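Local structure of putative N-acetyl-gamma-glutamyl-phosphate reductase (Arabidopsis thaliana, 1XYG) at residues G29-R34 / D326-G331; P40-T45 / Q338-M343; A78-V83 / K100-A105. The protein probably catalyses the NADPH-dependent reduction of N-acetyl-L-glutamyl 5-phosphate to N-acetyl-L-glutamate semialdehyde, a step of arginine biosynthesis in the chloroplast. All coordinates share one frame; numbering follows the deposited sequence.

Contact 1 of 3, residues G29-R34 / D326-G331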
# COMPACT_ATOMS: atom_id res chain seq x y z
N GLY A 29 -18.79 -11.46 8.19
CA GLY A 29 -20.20 -11.13 8.26
C GLY A 29 -20.53 -10.10 7.19
O GLY A 29 -21.53 -10.23 6.48
N ALA A 30 -19.68 -9.09 7.06
CA ALA A 30 -19.88 -8.05 6.06
C ALA A 30 -19.88 -8.68 4.67
O ALA A 30 -20.68 -8.31 3.81
CB ALA A 30 -18.78 -7.00 6.16
N GLU A 31 -18.99 -9.64 4.45
CA GLU A 31 -18.92 -10.32 3.17
C GLU A 31 -20.21 -11.08 2.86
O GLU A 31 -20.67 -11.09 1.72
CB GLU A 31 -17.73 -11.29 3.14
CG GLU A 31 -16.39 -10.64 2.82
CD GLU A 31 -16.35 -10.01 1.44
OE1 GLU A 31 -16.84 -8.88 1.27
OE2 GLU A 31 -15.85 -10.67 0.51
N ILE A 32 -20.77 -11.74 3.87
CA ILE A 32 -22.02 -12.47 3.69
C ILE A 32 -23.08 -11.49 3.22
O ILE A 32 -23.78 -11.73 2.25
CB ILE A 32 -22.49 -13.14 5.02
CG1 ILE A 32 -21.63 -14.38 5.31
CG2 ILE A 32 -23.95 -13.55 4.92
CD1 ILE A 32 -21.82 -15.51 4.30
N VAL A 33 -23.18 -10.36 3.92
CA VAL A 33 -24.16 -9.34 3.58
C VAL A 33 -23.93 -8.81 2.18
O VAL A 33 -24.88 -8.61 1.42
CB VAL A 33 -24.11 -8.17 4.60
CG1 VAL A 33 -25.02 -7.04 4.15
CG2 VAL A 33 -24.53 -8.66 5.98
N ARG A 34 -22.67 -8.59 1.81
CA ARG A 34 -22.36 -8.09 0.48
C ARG A 34 -22.79 -9.10 -0.59
O ARG A 34 -23.43 -8.75 -1.57
CB ARG A 34 -20.86 -7.82 0.32
CG ARG A 34 -20.49 -7.39 -1.11
CD ARG A 34 -18.99 -7.10 -1.24
NE ARG A 34 -18.18 -8.30 -1.05
CZ ARG A 34 -17.97 -9.23 -1.98
NH1 ARG A 34 -18.49 -9.12 -3.19
NH2 ARG A 34 -17.22 -10.29 -1.69
N ASP A 326 -9.27 -15.42 -2.99
CA ASP A 326 -9.50 -14.20 -2.23
C ASP A 326 -9.83 -14.86 -0.88
O ASP A 326 -10.83 -15.58 -0.78
CB ASP A 326 -10.71 -13.43 -2.77
CG ASP A 326 -11.12 -12.26 -1.87
OD1 ASP A 326 -11.02 -12.40 -0.63
OD2 ASP A 326 -11.55 -11.21 -2.40
N ASN A 327 -9.00 -14.64 0.13
CA ASN A 327 -9.21 -15.27 1.44
C ASN A 327 -10.58 -15.04 2.06
O ASN A 327 -11.07 -15.88 2.81
CB ASN A 327 -8.12 -14.84 2.43
CG ASN A 327 -8.18 -13.37 2.73
OD1 ASN A 327 -7.89 -12.54 1.87
ND2 ASN A 327 -8.56 -13.03 3.97
N LEU A 328 -11.20 -13.90 1.75
CA LEU A 328 -12.52 -13.58 2.29
C LEU A 328 -13.69 -14.20 1.53
O LEU A 328 -14.78 -14.35 2.08
CB LEU A 328 -12.71 -12.06 2.35
CG LEU A 328 -11.86 -11.29 3.37
CD1 LEU A 328 -12.10 -9.79 3.26
CD2 LEU A 328 -12.20 -11.80 4.76
N VAL A 329 -13.47 -14.56 0.27
CA VAL A 329 -14.56 -15.12 -0.54
C VAL A 329 -14.48 -16.64 -0.62
O VAL A 329 -15.11 -17.33 0.18
CB VAL A 329 -14.57 -14.49 -1.96
CG1 VAL A 329 -15.92 -14.76 -2.65
CG2 VAL A 329 -14.36 -13.00 -1.87
N LYS A 330 -13.72 -17.17 -1.57
CA LYS A 330 -13.62 -18.63 -1.66
C LYS A 330 -12.95 -19.17 -0.40
O LYS A 330 -13.11 -20.34 -0.06
CB LYS A 330 -12.83 -19.04 -2.91
CG LYS A 330 -12.67 -20.55 -3.07
CD LYS A 330 -14.02 -21.28 -3.11
CE LYS A 330 -13.83 -22.78 -3.36
NZ LYS A 330 -15.12 -23.56 -3.35
N GLY A 331 -12.23 -18.30 0.30
CA GLY A 331 -11.56 -18.70 1.52
C GLY A 331 -12.48 -18.62 2.73
O GLY A 331 -12.13 -19.08 3.82

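Contact 2 of 3, residues P40-T45 / Q338-M343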
# COMPACT_ATOMS: atom_id res chain seq x y z
N PRO A 40 -30.61 -13.54 -5.83
CA PRO A 40 -32.03 -13.55 -6.17
C PRO A 40 -33.00 -14.24 -5.22
O PRO A 40 -34.19 -13.92 -5.21
CB PRO A 40 -32.04 -14.18 -7.56
CG PRO A 40 -30.91 -15.13 -7.49
CD PRO A 40 -29.84 -14.30 -6.82
N HIS A 41 -32.53 -15.17 -4.39
CA HIS A 41 -33.45 -15.89 -3.52
C HIS A 41 -33.23 -15.80 -2.02
O HIS A 41 -34.17 -16.03 -1.25
CB HIS A 41 -33.49 -17.35 -3.94
CG HIS A 41 -33.81 -17.51 -5.39
ND1 HIS A 41 -35.00 -17.09 -5.93
CD2 HIS A 41 -33.04 -17.93 -6.42
CE1 HIS A 41 -34.96 -17.25 -7.24
NE2 HIS A 41 -33.78 -17.75 -7.57
N PHE A 42 -32.02 -15.49 -1.60
CA PHE A 42 -31.74 -15.39 -0.18
C PHE A 42 -31.78 -13.94 0.28
O PHE A 42 -31.27 -13.04 -0.40
CB PHE A 42 -30.37 -16.00 0.16
CG PHE A 42 -30.25 -17.47 -0.15
CD1 PHE A 42 -31.37 -18.23 -0.49
CD2 PHE A 42 -29.00 -18.09 -0.12
CE1 PHE A 42 -31.25 -19.58 -0.81
CE2 PHE A 42 -28.86 -19.45 -0.43
CZ PHE A 42 -29.99 -20.20 -0.78
N GLN A 43 -32.38 -13.72 1.44
CA GLN A 43 -32.49 -12.38 2.00
C GLN A 43 -32.18 -12.39 3.50
O GLN A 43 -32.72 -13.20 4.25
CB GLN A 43 -33.88 -11.81 1.79
CG GLN A 43 -34.11 -10.52 2.55
CD GLN A 43 -35.47 -9.91 2.30
OE1 GLN A 43 -36.50 -10.58 2.46
NE2 GLN A 43 -35.49 -8.64 1.91
N VAL A 44 -31.31 -11.48 3.92
CA VAL A 44 -30.96 -11.39 5.33
C VAL A 44 -32.10 -10.73 6.11
O VAL A 44 -32.46 -9.58 5.84
CB VAL A 44 -29.69 -10.54 5.54
CG1 VAL A 44 -29.35 -10.46 7.02
CG2 VAL A 44 -28.53 -11.15 4.77
N THR A 45 -32.66 -11.45 7.08
CA THR A 45 -33.76 -10.92 7.87
C THR A 45 -33.42 -10.84 9.36
O THR A 45 -34.15 -10.24 10.14
CB THR A 45 -35.05 -11.78 7.72
OG1 THR A 45 -34.76 -13.15 8.06
CG2 THR A 45 -35.58 -11.71 6.29
N GLN A 338 -21.70 -20.80 -1.25
CA GLN A 338 -21.65 -21.85 -2.26
C GLN A 338 -22.27 -23.11 -1.67
O GLN A 338 -23.02 -23.82 -2.33
CB GLN A 338 -20.21 -22.13 -2.67
CG GLN A 338 -20.07 -22.94 -3.97
CD GLN A 338 -18.62 -23.14 -4.38
OE1 GLN A 338 -17.74 -22.34 -4.05
NE2 GLN A 338 -18.36 -24.21 -5.13
N ASN A 339 -21.97 -23.38 -0.40
CA ASN A 339 -22.49 -24.56 0.28
C ASN A 339 -23.98 -24.43 0.59
O ASN A 339 -24.75 -25.36 0.37
CB ASN A 339 -21.73 -24.82 1.58
CG ASN A 339 -20.35 -25.38 1.35
OD1 ASN A 339 -20.16 -26.24 0.48
ND2 ASN A 339 -19.38 -24.91 2.13
N LEU A 340 -24.39 -23.27 1.10
CA LEU A 340 -25.79 -23.09 1.43
C LEU A 340 -26.66 -23.19 0.18
O LEU A 340 -27.77 -23.72 0.25
CB LEU A 340 -26.04 -21.75 2.11
CG LEU A 340 -27.47 -21.60 2.67
CD1 LEU A 340 -27.69 -22.62 3.79
CD2 LEU A 340 -27.68 -20.20 3.21
N ASN A 341 -26.16 -22.70 -0.95
CA ASN A 341 -26.93 -22.77 -2.19
C ASN A 341 -27.40 -24.20 -2.45
O ASN A 341 -28.60 -24.44 -2.54
CB ASN A 341 -26.12 -22.27 -3.39
CG ASN A 341 -26.17 -20.75 -3.54
OD1 ASN A 341 -27.16 -20.11 -3.18
ND2 ASN A 341 -25.10 -20.17 -4.09
N ILE A 342 -26.46 -25.13 -2.55
CA ILE A 342 -26.81 -26.52 -2.82
C ILE A 342 -27.55 -27.20 -1.67
O ILE A 342 -28.35 -28.11 -1.90
CB ILE A 342 -25.56 -27.34 -3.21
CG1 ILE A 342 -24.54 -27.35 -2.06
CG2 ILE A 342 -24.91 -26.74 -4.46
CD1 ILE A 342 -23.32 -28.19 -2.35
N MET A 343 -27.30 -26.76 -0.44
CA MET A 343 -27.97 -27.34 0.72
C MET A 343 -29.47 -27.04 0.65
O MET A 343 -30.29 -27.81 1.13
CB MET A 343 -27.40 -26.77 2.01
CG MET A 343 -26.03 -27.32 2.38
SD MET A 343 -25.18 -26.28 3.58
CE MET A 343 -25.90 -26.86 5.14

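Contact 3 of 3, residues A78-V83 / K100-A105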
# COMPACT_ATOMS: atom_id res chain seq x y z
N ALA A 78 -32.13 -13.05 19.97
CA ALA A 78 -32.51 -13.43 18.62
C ALA A 78 -33.45 -14.62 18.57
O ALA A 78 -33.21 -15.63 19.24
CB ALA A 78 -31.27 -13.72 17.79
N ASP A 79 -34.52 -14.50 17.79
CA ASP A 79 -35.49 -15.58 17.63
C ASP A 79 -35.19 -16.31 16.32
O ASP A 79 -35.50 -15.82 15.23
CB ASP A 79 -36.92 -15.03 17.59
CG ASP A 79 -37.96 -16.12 17.74
OD1 ASP A 79 -37.87 -17.14 17.03
OD2 ASP A 79 -38.87 -15.97 18.58
N PHE A 80 -34.60 -17.50 16.43
CA PHE A 80 -34.22 -18.28 15.27
C PHE A 80 -35.31 -19.07 14.55
O PHE A 80 -35.04 -19.72 13.54
CB PHE A 80 -33.05 -19.19 15.65
CG PHE A 80 -31.78 -18.44 15.92
CD1 PHE A 80 -31.08 -17.85 14.87
CD2 PHE A 80 -31.33 -18.25 17.22
CE1 PHE A 80 -29.96 -17.08 15.11
CE2 PHE A 80 -30.19 -17.48 17.46
CZ PHE A 80 -29.51 -16.89 16.41
N SER A 81 -36.53 -19.00 15.06
CA SER A 81 -37.64 -19.69 14.41
C SER A 81 -38.12 -18.74 13.31
O SER A 81 -39.02 -19.05 12.53
CB SER A 81 -38.78 -19.95 15.41
OG SER A 81 -39.41 -18.75 15.83
N THR A 82 -37.48 -17.58 13.27
CA THR A 82 -37.79 -16.53 12.30
C THR A 82 -36.96 -16.64 11.01
O THR A 82 -37.14 -15.83 10.10
CB THR A 82 -37.54 -15.15 12.93
OG1 THR A 82 -38.19 -15.09 14.21
CG2 THR A 82 -38.08 -14.05 12.04
N VAL A 83 -36.06 -17.61 10.93
CA VAL A 83 -35.23 -17.77 9.74
C VAL A 83 -35.22 -19.20 9.21
O VAL A 83 -35.52 -20.14 9.94
CB VAL A 83 -33.78 -17.31 10.00
CG1 VAL A 83 -33.74 -15.80 10.22
CG2 VAL A 83 -33.20 -18.03 11.21
N LYS A 100 -25.44 -25.95 18.91
CA LYS A 100 -26.06 -27.13 19.46
C LYS A 100 -27.49 -26.83 19.91
O LYS A 100 -28.37 -27.69 19.82
CB LYS A 100 -25.27 -27.68 20.65
CG LYS A 100 -25.70 -29.09 21.05
CD LYS A 100 -24.93 -29.61 22.26
CE LYS A 100 -25.31 -28.88 23.53
NZ LYS A 100 -24.56 -29.41 24.71
N GLU A 101 -27.72 -25.60 20.37
CA GLU A 101 -29.04 -25.18 20.85
C GLU A 101 -29.93 -24.55 19.78
O GLU A 101 -31.04 -24.11 20.08
CB GLU A 101 -28.89 -24.21 22.03
CG GLU A 101 -28.14 -24.79 23.23
CD GLU A 101 -28.67 -26.16 23.65
OE1 GLU A 101 -29.90 -26.32 23.76
OE2 GLU A 101 -27.84 -27.08 23.87
N LEU A 102 -29.45 -24.48 18.54
CA LEU A 102 -30.25 -23.91 17.47
C LEU A 102 -31.36 -24.86 17.04
O LEU A 102 -31.22 -26.08 17.16
CB LEU A 102 -29.36 -23.58 16.26
CG LEU A 102 -28.51 -22.30 16.39
CD1 LEU A 102 -27.54 -22.20 15.21
CD2 LEU A 102 -29.42 -21.09 16.44
N PRO A 103 -32.49 -24.32 16.54
CA PRO A 103 -33.65 -25.11 16.08
C PRO A 103 -33.26 -26.20 15.07
O PRO A 103 -32.40 -25.99 14.21
CB PRO A 103 -34.56 -24.04 15.47
CG PRO A 103 -34.32 -22.87 16.38
CD PRO A 103 -32.81 -22.88 16.53
N THR A 104 -33.89 -27.36 15.18
CA THR A 104 -33.59 -28.51 14.31
C THR A 104 -34.02 -28.35 12.85
O THR A 104 -33.54 -29.08 11.98
CB THR A 104 -34.26 -29.80 14.88
OG1 THR A 104 -33.92 -29.94 16.26
CG2 THR A 104 -33.77 -31.03 14.14
N ALA A 105 -34.88 -27.38 12.59
CA ALA A 105 -35.39 -27.12 11.24
C ALA A 105 -34.49 -26.19 10.43
O ALA A 105 -34.80 -25.86 9.29
CB ALA A 105 -36.81 -26.53 11.31

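Contact 1 of 3, residues G29-R34 / D326-G331
Glu31 meets Leu328 and Val329, and Arg34, one helical turn on, meets Val329, the side chains crossing at about right angles. One methyl receives both ends of the ion pair: Glu31 OE2 lies 3.6 Å from Val329 CG2, and Arg34 NH2 comes to 3.9 Å from Val329 CG2, at the guanidinium edge. Leu328 adds its CB, 3.9 Å from Glu31 OE2. Behind this, Arg34 grips Glu31 side-on through two nearly straight bonds, Arg34 NE to Glu31 OE1 at 2.7 Å and Arg34 NH2 to Glu31 OE2 at 2.6 Å. A bend in the arginine chain at chi3 (66°) turns its plane onto both oxygens, although the carboxylate is tilted against it. The contact ties helix 27-37, the first helix of the Rossmann-type NAD-binding domain, to the turn between strand 318-325 and helix 329-343. Further out, Arg253 spans the two segments, pairing with Glu31 OE1 and with Asp326 OD2. An alanine in place of this glutamate would take the shared carboxylate from Arg34 and Arg253, and the Arg34 guanidinium would probably be freer to turn. Asp326 opens a type I beta turn to Val329, its OD1 capping Leu328 N at 2.8 Å and, weakly, Val329 N. The side chain of Leu328 is about 8 Å from that of Cys163, the probable active-site cysteine. Phe358, Pro356 and Pro359 of a second subunit pack on Glu31, Arg34 and Leu328.

Contact 2 of 3, residues P40-T45 / Q338-M343
Phe42 reaches from its strand toward the helix, and one ring carbon, CE2, serves two neighbours of opposite character, Leu340 and Asn341. The amide oxygen comes closest, Asn341 OD1 standing 3.3 Å from Phe42 CE2 and 3.7 Å from Phe42 CZ, with the ring and amide planes inclined by 38°. The apolar contact is Leu340 CD2, 3.9 Å from Phe42 CE2, and the branch carbon Leu340 CG follows at 4.0 Å from the same CE2 atom. Both helix residues run obliquely to the ring, yet they arrive by different routes. The CB of Leu340 points toward the strand, and its CG is trans to the backbone nitrogen (chi1 -171°). Asn341 leaves the helix at a slant, and with its CG turned beside its own nitrogen (chi1 -84°) the amide end swings in to the ring.

The buried amide does not depend on Phe42 for its polar needs. Its ND2 is hydrogen-bonded to the carbonyl oxygens of Thr350 and Glu348, while OD1 accepts from His39 NE2; together these bonds would fix which way the amide is flipped. His39 also stacks its ring on that of Phe42, so a single histidine touches both partners and probably helps to position them. Ile17 and Ile19 touch Phe42 from the adjoining strand, and Ile19, Ala85 and Phe87 line Leu340.

Such an arrangement, with helix 329-343 laid against strands 42-47, 17-22 and 85-88, is that of a Rossmann-type parallel sheet whose face is covered here by a helix from the far end of the chain.

Contact 3 of 3, residues A78-V83 / K100-A105
Phe80 and Pro103 mark the closest backbone approach, their CA atoms 6.9 Å apart; apart from Lys100, which ends a helix, neither segment is regular helix or strand. Residues 80-82 curl into a tight turn, whereas Leu102 and Pro103 are extended. Asp79 organises the turn. Its OD1 accepts from Ser81 N at 3.0 Å, an Asx turn, and also from the hydroxyl of Ser81. Its backbone oxygen takes Thr82 N together with Thr82 OG1, the hydroxyl lying 3.0 Å from Asp79 O and 43° out of the carbonyl plane, on the same face as the amide.

Each loop runs into a strand of the Rossmann-type sheet: residues 78-83 precede strand 85-88, and residues 100-105 run from the end of helix 95-100 to strand 107-110. Strand, helix and strand make a right-handed beta-alpha-beta crossover between neighbouring parallel strands, and the contact joins the entrances to those two strands.

Between the segments the contacts are apolar. Leu102 sets its CD2 methyl over one face of the Phe80 ring in a CH-pi contact, 3.6 Å from the centroid and 18° from the ring normal. The methyl is shifted toward one rim, so that Leu102 CD2 comes to 3.5 Å from Phe80 CD2. Leu102 CG stands beside the Leu102 backbone nitrogen (chi1 -77°), which brings the branched end nearer to Phe80 than the direction of its CB would suggest. Pro103 meets the base of the aromatic side chain, Pro103 CD lying 3.8 Å from Phe80 CB. Leu22 and Leu106 also touch Phe80, continuing the apolar cluster toward the sheet.

The three contacts differ in depth and in where their polar groups are satisfied. Contacts 1 and 2 are buried and share helix 329-343, contact 1 at the turn leading into it and contact 2 near its other end; Lys330 NZ and Gln338 OE1, 3.0 Å apart in a probable hydrogen bond, link them directly. Contact 1, about 9 Å from the chain centre, sets an ion pair against aliphatic groups, whereas contact 2 combines a ring with one leucine and an amide hydrogen-bonded elsewhere. Contact 3, about 24 Å out and only partly buried, is apolar across its interface and keeps its polar bonds within one turn. It meets contact 2 where Thr45 packs on Val83.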